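Local coordinates for protein phospholipase C-beta (PLC-beta) (Sepia officinalis, PDB 3QR0) that is a phospholipase C of the beta class, a multidomain enzyme that holds a calcium ion in its TIM-barrel-like domain, at residues 331-343 / 356-370. Numbering follows the deposited sequence.
Sequences AYYINSSHNTYLT and YRQVLLTGCRCLELD. With CA (calcium ion), chain B.
Asn339, Glu368 and Asp370 converge on one calcium ion: Asn339 OD1 binds it at 2.3 Å, Glu368 through OE2 and Asp370 through both carboxylate oxygens. The Asn339 amide, whose ND2 also pairs with Gln346, stands almost perpendicular to the Asp370 carboxylate (89°). Glu368 CG lies anti to the backbone N (chi1 -174°) and the chain runs on extended, carrying OE2 to the metal while OE1 accepts a nearly straight bond from Asn339 N (2.8 Å), entering from above the carboxylate plane. Tyr341 crosses Asp370 at about a right angle; its hydroxyl donates to Asp370 OD2 (2.5 Å) from above the Asp370 carboxylate plane, which would hold this first-shell group in place. Tyr356 lies alongside Tyr341, pointing the same way, its OH in plane at the Tyr341 ring edge and donating to Glu368 O (2.8 Å). Thr340 CG2 makes a CH-pi contact over a face of Tyr356, while Thr340 OG1 receives Glu368 N (2.9 Å). Asn335 O accepts from Arg365 N and Cys366 N, and Ser337 N donates to Cys366 O, forming a single Ser336-Cys366 beta bridge. Glu417 of strand 412-418, parallel to strand 366-372, and two waters complete the calcium site; helix 393-403 packs against Tyr356.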
loop_
_atom_site.group_PDB
_atom_site.type_symbol
_atom_site.label_atom_id
_atom_site.label_comp_id
_atom_site.label_asym_id
_atom_site.label_seq_id
_atom_site.Cartn_x
_atom_site.Cartn_y
_atom_site.Cartn_z
ATOM N N ALA A 331 1.328 15.255 15.249
ATOM C CA ALA A 331 1.211 13.949 15.899
ATOM C C ALA A 331 1.170 12.746 14.946
ATOM O O ALA A 331 1.090 11.612 15.402
ATOM C CB ALA A 331 -0.030 13.938 16.801
ATOM N N TYR A 332 1.241 12.982 13.641
ATOM C CA TYR A 332 1.014 11.926 12.659
ATOM C C TYR A 332 2.197 11.700 11.739
ATOM O O TYR A 332 2.940 12.626 11.424
ATOM C CB TYR A 332 -0.212 12.264 11.808
ATOM C CG TYR A 332 -1.458 12.402 12.629
ATOM C CD1 TYR A 332 -2.312 11.323 12.826
ATOM C CD2 TYR A 332 -1.773 13.607 13.238
ATOM C CE1 TYR A 332 -3.462 11.449 13.605
ATOM C CE2 TYR A 332 -2.911 13.740 14.016
ATOM C CZ TYR A 332 -3.746 12.661 14.199
ATOM O OH TYR A 332 -4.866 12.815 14.975
ATOM N N TYR A 333 2.351 10.459 11.294
ATOM C CA TYR A 333 3.175 10.172 10.135
ATOM C C TYR A 333 2.262 10.361 8.928
ATOM O O TYR A 333 1.151 9.836 8.908
ATOM C CB TYR A 333 3.708 8.744 10.176
ATOM C CG TYR A 333 4.624 8.447 11.337
ATOM C CD1 TYR A 333 5.736 9.249 11.599
ATOM C CD2 TYR A 333 4.396 7.349 12.158
ATOM C CE1 TYR A 333 6.587 8.970 12.665
ATOM C CE2 TYR A 333 5.243 7.060 13.224
ATOM C CZ TYR A 333 6.336 7.870 13.471
ATOM O OH TYR A 333 7.169 7.585 14.532
ATOM N N ILE A 334 2.725 11.127 7.947
ATOM C CA ILE A 334 1.913 11.538 6.802
ATOM C C ILE A 334 2.604 11.070 5.514
ATOM O O ILE A 334 3.756 11.420 5.254
ATOM C CB ILE A 334 1.727 13.070 6.779
ATOM C CG1 ILE A 334 1.162 13.569 8.117
ATOM C CG2 ILE A 334 0.813 13.489 5.623
ATOM C CD1 ILE A 334 0.954 15.078 8.186
ATOM N N ASN A 335 1.893 10.265 4.728
ATOM C CA ASN A 335 2.435 9.639 3.522
ATOM C C ASN A 335 2.866 10.710 2.507
ATOM O O ASN A 335 2.043 11.540 2.093
ATOM C CB ASN A 335 1.369 8.695 2.951
ATOM C CG ASN A 335 1.886 7.776 1.862
ATOM O OD1 ASN A 335 3.057 7.804 1.488
ATOM N ND2 ASN A 335 0.991 6.950 1.341
ATOM N N SER A 336 4.151 10.690 2.128
ATOM C CA SER A 336 4.784 11.800 1.412
ATOM C C SER A 336 5.650 11.399 0.211
ATOM O O SER A 336 6.445 10.455 0.281
ATOM C CB SER A 336 5.653 12.601 2.381
ATOM O OG SER A 336 4.874 13.126 3.439
ATOM N N SER A 337 5.510 12.169 -0.870
ATOM C CA SER A 337 6.209 11.939 -2.129
ATOM C C SER A 337 7.221 13.054 -2.431
ATOM O O SER A 337 6.927 14.230 -2.233
ATOM C CB SER A 337 5.180 11.866 -3.259
ATOM O OG SER A 337 5.780 12.066 -4.521
ATOM N N HIS A 338 8.403 12.671 -2.917
ATOM C CA HIS A 338 9.449 13.614 -3.353
ATOM C C HIS A 338 9.481 13.764 -4.886
ATOM O O HIS A 338 9.290 12.776 -5.603
ATOM C CB HIS A 338 10.828 13.125 -2.883
ATOM C CG HIS A 338 11.974 13.907 -3.453
ATOM N ND1 HIS A 338 12.870 13.373 -4.354
ATOM C CD2 HIS A 338 12.363 15.187 -3.253
ATOM C CE1 HIS A 338 13.762 14.291 -4.682
ATOM N NE2 HIS A 338 13.476 15.402 -4.029
ATOM N N ASN A 339 9.786 14.981 -5.368
ATOM C CA ASN A 339 9.806 15.324 -6.817
ATOM C C ASN A 339 8.792 14.468 -7.564
ATOM O O ASN A 339 9.132 13.666 -8.443
ATOM C CB ASN A 339 11.215 15.187 -7.440
ATOM C CG ASN A 339 12.144 16.374 -7.127
ATOM O OD1 ASN A 339 11.733 17.383 -6.547
ATOM N ND2 ASN A 339 13.409 16.248 -7.528
ATOM N N THR A 340 7.540 14.662 -7.177
ATOM C CA THR A 340 6.422 13.806 -7.555
ATOM C C THR A 340 6.227 13.722 -9.066
ATOM O O THR A 340 5.820 12.682 -9.593
ATOM C CB THR A 340 5.127 14.345 -6.910
ATOM O OG1 THR A 340 5.359 14.582 -5.515
ATOM C CG2 THR A 340 3.962 13.368 -7.090
ATOM N N TYR A 341 6.525 14.828 -9.746
ATOM C CA TYR A 341 6.426 14.936 -11.203
ATOM C C TYR A 341 7.304 13.952 -11.992
ATOM O O TYR A 341 7.005 13.661 -13.147
ATOM C CB TYR A 341 6.719 16.385 -11.660
ATOM C CG TYR A 341 8.075 16.906 -11.229
ATOM C CD1 TYR A 341 9.181 16.792 -12.068
ATOM C CD2 TYR A 341 8.252 17.510 -9.985
ATOM C CE1 TYR A 341 10.426 17.257 -11.682
ATOM C CE2 TYR A 341 9.491 17.968 -9.587
ATOM C CZ TYR A 341 10.578 17.844 -10.443
ATOM O OH TYR A 341 11.814 18.296 -10.059
ATOM N N LEU A 342 8.373 13.439 -11.379
ATOM C CA LEU A 342 9.307 12.545 -12.073
ATOM C C LEU A 342 8.845 11.087 -12.057
ATOM O O LEU A 342 8.477 10.550 -11.006
ATOM C CB LEU A 342 10.709 12.654 -11.459
ATOM C CG LEU A 342 11.377 14.021 -11.609
ATOM C CD1 LEU A 342 12.697 14.069 -10.844
ATOM C CD2 LEU A 342 11.585 14.385 -13.083
ATOM N N THR A 343 8.870 10.446 -13.222
ATOM C CA THR A 343 8.462 9.049 -13.325
ATOM C C THR A 343 9.640 8.085 -13.451
ATOM O O THR A 343 9.433 6.875 -13.507
ATOM C CB THR A 343 7.500 8.833 -14.497
ATOM O OG1 THR A 343 8.149 9.185 -15.725
ATOM C CG2 THR A 343 6.242 9.680 -14.295
ATOM N N TYR A 356 0.787 12.490 -10.754
ATOM C CA TYR A 356 0.135 13.149 -9.613
ATOM C C TYR A 356 -1.162 12.456 -9.215
ATOM O O TYR A 356 -1.427 12.262 -8.031
ATOM C CB TYR A 356 -0.110 14.637 -9.879
ATOM C CG TYR A 356 1.142 15.465 -9.727
ATOM C CD1 TYR A 356 1.502 16.007 -8.491
ATOM C CD2 TYR A 356 1.980 15.687 -10.813
ATOM C CE1 TYR A 356 2.665 16.755 -8.350
ATOM C CE2 TYR A 356 3.137 16.436 -10.683
ATOM C CZ TYR A 356 3.479 16.963 -9.458
ATOM O OH TYR A 356 4.636 17.698 -9.353
ATOM N N ARG A 357 -1.963 12.069 -10.204
ATOM C CA ARG A 357 -3.185 11.330 -9.934
ATOM C C ARG A 357 -2.815 9.992 -9.292
ATOM O O ARG A 357 -3.380 9.616 -8.275
ATOM C CB ARG A 357 -3.992 11.106 -11.220
ATOM C CG ARG A 357 -4.427 12.377 -11.916
ATOM C CD ARG A 357 -5.413 12.110 -13.048
ATOM N NE ARG A 357 -5.698 13.334 -13.794
ATOM C CZ ARG A 357 -5.028 13.775 -14.865
ATOM N NH1 ARG A 357 -4.019 13.092 -15.390
ATOM N NH2 ARG A 357 -5.392 14.915 -15.433
ATOM N N GLN A 358 -1.835 9.290 -9.865
ATOM C CA GLN A 358 -1.474 7.962 -9.360
ATOM C C GLN A 358 -0.945 7.998 -7.931
ATOM O O GLN A 358 -1.283 7.129 -7.125
ATOM C CB GLN A 358 -0.464 7.264 -10.278
ATOM C CG GLN A 358 -1.026 6.888 -11.642
ATOM C CD GLN A 358 -2.252 6.001 -11.558
ATOM O OE1 GLN A 358 -2.291 5.049 -10.777
ATOM N NE2 GLN A 358 -3.261 6.304 -12.372
ATOM N N VAL A 359 -0.121 8.993 -7.614
ATOM C CA VAL A 359 0.432 9.116 -6.261
ATOM C C VAL A 359 -0.667 9.406 -5.232
ATOM O O VAL A 359 -0.689 8.804 -4.148
ATOM C CB VAL A 359 1.565 10.173 -6.212
ATOM C CG1 VAL A 359 1.948 10.504 -4.777
ATOM C CG2 VAL A 359 2.778 9.659 -6.987
ATOM N N LEU A 360 -1.605 10.287 -5.588
ATOM C CA LEU A 360 -2.732 10.607 -4.707
ATOM C C LEU A 360 -3.659 9.403 -4.499
ATOM O O LEU A 360 -4.273 9.257 -3.441
ATOM C CB LEU A 360 -3.517 11.808 -5.249
ATOM C CG LEU A 360 -2.819 13.163 -5.061
ATOM C CD1 LEU A 360 -3.418 14.225 -5.965
ATOM C CD2 LEU A 360 -2.880 13.599 -3.597
ATOM N N LEU A 361 -3.722 8.528 -5.496
ATOM C CA LEU A 361 -4.573 7.341 -5.438
ATOM C C LEU A 361 -4.051 6.254 -4.507
ATOM O O LEU A 361 -4.831 5.423 -4.027
ATOM C CB LEU A 361 -4.794 6.776 -6.840
ATOM C CG LEU A 361 -5.711 7.650 -7.694
ATOM C CD1 LEU A 361 -5.594 7.251 -9.165
ATOM C CD2 LEU A 361 -7.154 7.567 -7.211
ATOM N N THR A 362 -2.749 6.270 -4.224
ATOM C CA THR A 362 -2.183 5.400 -3.186
ATOM C C THR A 362 -2.538 5.876 -1.774
ATOM O O THR A 362 -2.287 5.169 -0.796
ATOM C CB THR A 362 -0.650 5.356 -3.246
ATOM O OG1 THR A 362 -0.118 6.612 -2.808
ATOM C CG2 THR A 362 -0.154 5.038 -4.664
ATOM N N GLY A 363 -3.093 7.080 -1.670
ATOM C CA GLY A 363 -3.375 7.702 -0.383
ATOM C C GLY A 363 -2.283 8.663 0.070
ATOM O O GLY A 363 -2.407 9.279 1.128
ATOM N N CYS A 364 -1.213 8.794 -0.712
ATOM C CA CYS A 364 -0.190 9.809 -0.444
ATOM C C CYS A 364 -0.839 11.179 -0.239
ATOM O O CYS A 364 -1.752 11.547 -0.987
ATOM C CB CYS A 364 0.805 9.886 -1.598
ATOM S SG CYS A 364 2.247 10.889 -1.244
ATOM N N ARG A 365 -0.380 11.918 0.771
ATOM C CA ARG A 365 -0.986 13.212 1.137
ATOM C C ARG A 365 -0.097 14.426 0.865
ATOM O O ARG A 365 -0.592 15.552 0.820
ATOM C CB ARG A 365 -1.385 13.225 2.620
ATOM C CG ARG A 365 -2.403 12.154 3.030
ATOM C CD ARG A 365 -3.798 12.418 2.455
ATOM N NE ARG A 365 -3.926 11.847 1.124
ATOM C CZ ARG A 365 -4.877 12.133 0.242
ATOM N NH1 ARG A 365 -5.848 13.000 0.515
ATOM N NH2 ARG A 365 -4.849 11.531 -0.938
ATOM N N CYS A 366 1.203 14.220 0.710
ATOM C CA CYS A 366 2.130 15.334 0.556
ATOM C C CYS A 366 2.915 15.164 -0.735
ATOM O O CYS A 366 3.576 14.142 -0.941
ATOM C CB CYS A 366 3.074 15.434 1.754
ATOM S SG CYS A 366 4.225 16.861 1.692
ATOM N N LEU A 367 2.822 16.172 -1.594
ATOM C CA LEU A 367 3.379 16.129 -2.938
ATOM C C LEU A 367 4.338 17.282 -3.129
ATOM O O LEU A 367 4.293 18.269 -2.383
ATOM C CB LEU A 367 2.266 16.259 -3.979
ATOM C CG LEU A 367 0.976 15.478 -3.756
ATOM C CD1 LEU A 367 -0.060 15.899 -4.796
ATOM C CD2 LEU A 367 1.220 13.982 -3.804
ATOM N N GLU A 368 5.189 17.171 -4.143
ATOM C CA GLU A 368 6.124 18.231 -4.467
ATOM C C GLU A 368 5.927 18.736 -5.894
ATOM O O GLU A 368 5.741 17.949 -6.826
ATOM C CB GLU A 368 7.551 17.743 -4.278
ATOM C CG GLU A 368 8.604 18.834 -4.445
ATOM C CD GLU A 368 9.974 18.389 -3.995
ATOM O OE1 GLU A 368 10.118 17.204 -3.629
ATOM O OE2 GLU A 368 10.914 19.213 -4.014
ATOM N N LEU A 369 5.967 20.056 -6.040
ATOM C CA LEU A 369 5.853 20.725 -7.326
ATOM C C LEU A 369 7.036 21.683 -7.449
ATOM O O LEU A 369 7.128 22.660 -6.697
ATOM C CB LEU A 369 4.531 21.502 -7.424
ATOM C CG LEU A 369 3.187 20.747 -7.444
ATOM C CD1 LEU A 369 2.858 20.067 -6.112
ATOM C CD2 LEU A 369 2.051 21.698 -7.820
ATOM N N ASP A 370 7.948 21.377 -8.374
ATOM C CA ASP A 370 9.098 22.235 -8.673
ATOM C C ASP A 370 8.705 23.172 -9.802
ATOM O O ASP A 370 8.651 22.758 -10.967
ATOM C CB ASP A 370 10.310 21.405 -9.122
ATOM C CG ASP A 370 10.962 20.634 -7.992
ATOM O OD1 ASP A 370 10.422 20.580 -6.866
ATOM O OD2 ASP A 370 12.036 20.045 -8.235
HETATM CA CA CA B . 12.439 19.422 -5.816
HETATM O O HOH W 1 -1.853 5.862 1.893
HETATM O O HOH W 2 13.874 18.187 -4.282
HETATM O O HOH W 3 14.702 19.092 -6.719
#